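Local coordinates for haloacid dehalogenase (Pseudomonas aeruginosa, PDB 3UMC), which probably hydrolyses the carbon-halogen bond of L-2-haloacids, as an L-2-haloacid dehalogenase of the haloacid dehalogenase-like hydrolase superfamily, at residues A[162-167]-A[183-188]. Sequence-based numbering, arbitrary orientation.
Sequences MLLCAD and CRLLDL
Leu164 reaches the last turn of helix 176-186 with both of its methyl branches, one for each of two successive leucines, Leu185 and Leu186. CD2 lies 3.9 Å from Leu185 CD1 and 4.1 Å from Leu185 CB, so this methyl rests against the root of the partner side chain as well as one of its branches. The two leucines run alongside each other, pointing in opposite directions. The other branch, CD1, comes 4.1 Å from Leu186 CG, and here the side chains meet at a slant. With chi1 at -65°, CG of Leu164 stands anti to its carbonyl carbon, and the fork spreads its two methyls over Leu185 and Leu186. Leu185 starts out toward Leu164, whereas Leu186 sets off to one side of that direction and only its outer part approaches Leu164. All three are buried, and no hydrogen bond or charge pair crosses the contact, which is wholly apolar. It joins the residue just past strand 162-163 to helix 176-186, which leads on to strand 193-197 in the Rossmann-like core of the haloacid dehalogenase fold. Strand 162-163 is an outermost strand of the parallel sheet, and backbone bonds from Met162 and Leu164 to Ala140 tie it to its neighbour. Strands 24-27 and 137-140 supply further apolar surface: Leu164 touches Leu26 and Ala139, and Leu186 touches Ala24, Leu26 and Trp137. Leu150 of the second subunit also packs on Leu186, bringing the dimer partner close to this edge. Backbone bonds terminate the helix in a Schellman motif: Leu188 N binds Cys183 O at 3.0 Å and Asp187 N binds Arg184 O, with Asp187 at a positive phi of 59°.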
# COMPACT_ATOMS: atom_id res chain seq x y z
N MSE A 162 -1.94 -2.36 3.17
CA MSE A 162 -1.91 -1.25 2.22
C MSE A 162 -1.76 0.07 2.96
O MSE A 162 -2.18 0.21 4.11
CB MSE A 162 -3.24 -1.26 1.46
CG MSE A 162 -3.44 -0.23 0.34
SE MSE A 162 -2.00 -0.14 -0.98
CE MSE A 162 -2.62 1.45 -2.08
N LEU A 163 -1.22 1.06 2.28
CA LEU A 163 -1.15 2.39 2.83
C LEU A 163 -2.00 3.30 1.91
O LEU A 163 -1.81 3.30 0.65
CB LEU A 163 0.28 2.91 2.86
CG LEU A 163 1.43 2.22 3.65
CD1 LEU A 163 2.79 2.82 3.11
CD2 LEU A 163 1.41 2.56 5.07
N LEU A 164 -2.91 4.06 2.52
CA LEU A 164 -3.84 4.92 1.76
C LEU A 164 -3.76 6.35 2.22
O LEU A 164 -4.59 6.80 2.95
CB LEU A 164 -5.28 4.41 1.91
CG LEU A 164 -5.46 3.04 1.29
CD1 LEU A 164 -6.72 2.37 1.77
CD2 LEU A 164 -5.32 3.05 -0.22
N CYS A 165 -2.70 7.04 1.85
CA CYS A 165 -2.38 8.32 2.44
C CYS A 165 -2.92 9.48 1.58
O CYS A 165 -3.32 9.29 0.46
CB CYS A 165 -0.87 8.45 2.50
SG CYS A 165 -0.12 7.13 3.54
N ALA A 166 -2.86 10.65 2.15
CA ALA A 166 -3.46 11.84 1.64
C ALA A 166 -2.94 12.16 0.27
O ALA A 166 -3.72 12.64 -0.58
CB ALA A 166 -3.18 12.99 2.60
N ASP A 167 -1.65 11.90 0.07
CA ASP A 167 -1.05 12.16 -1.23
C ASP A 167 -1.50 11.20 -2.32
O ASP A 167 -1.16 11.45 -3.41
CB ASP A 167 0.47 12.29 -1.17
CG ASP A 167 1.22 10.99 -0.84
OD1 ASP A 167 0.69 10.06 -0.18
OD2 ASP A 167 2.38 10.89 -1.30
N CYS A 183 -11.90 3.59 0.18
CA CYS A 183 -12.88 2.55 -0.10
C CYS A 183 -12.89 2.17 -1.55
O CYS A 183 -13.04 1.00 -1.88
CB CYS A 183 -14.29 2.94 0.31
SG CYS A 183 -14.49 3.29 2.16
N ARG A 184 -12.67 3.15 -2.41
CA ARG A 184 -12.59 2.90 -3.86
C ARG A 184 -11.38 2.01 -4.12
O ARG A 184 -11.48 1.01 -4.80
CB ARG A 184 -12.49 4.26 -4.63
CG ARG A 184 -11.87 4.13 -6.02
CD ARG A 184 -12.04 5.38 -6.88
NE ARG A 184 -11.35 6.49 -6.27
CZ ARG A 184 -10.04 6.68 -6.35
NH1 ARG A 184 -9.30 5.81 -6.99
NH2 ARG A 184 -9.47 7.74 -5.77
N LEU A 185 -10.22 2.34 -3.56
CA LEU A 185 -9.04 1.48 -3.83
C LEU A 185 -9.15 0.05 -3.24
O LEU A 185 -8.60 -0.93 -3.81
CB LEU A 185 -7.76 2.22 -3.47
CG LEU A 185 -7.48 3.47 -4.33
CD1 LEU A 185 -6.36 4.32 -3.73
CD2 LEU A 185 -7.10 2.97 -5.78
N LEU A 186 -9.86 -0.09 -2.13
CA LEU A 186 -10.08 -1.40 -1.53
C LEU A 186 -11.22 -2.16 -2.23
O LEU A 186 -11.47 -3.31 -1.93
CB LEU A 186 -10.44 -1.27 -0.05
CG LEU A 186 -9.29 -0.73 0.85
CD1 LEU A 186 -9.76 -0.51 2.33
CD2 LEU A 186 -8.02 -1.58 0.78
N ASP A 187 -11.93 -1.45 -3.11
CA ASP A 187 -13.05 -1.99 -3.86
C ASP A 187 -14.12 -2.48 -2.89
O ASP A 187 -14.62 -3.58 -3.03
CB ASP A 187 -12.60 -3.10 -4.79
CG ASP A 187 -13.64 -3.33 -6.02
OD1 ASP A 187 -14.32 -2.36 -6.45
OD2 ASP A 187 -13.74 -4.48 -6.54
N LEU A 188 -14.43 -1.65 -1.89
CA LEU A 188 -15.45 -1.99 -0.89
C LEU A 188 -16.47 -0.90 -0.73
O LEU A 188 -16.13 0.24 -0.82
CB LEU A 188 -14.80 -2.29 0.46
CG LEU A 188 -13.94 -3.55 0.62
CD1 LEU A 188 -13.18 -3.41 2.02
CD2 LEU A 188 -14.72 -4.88 0.56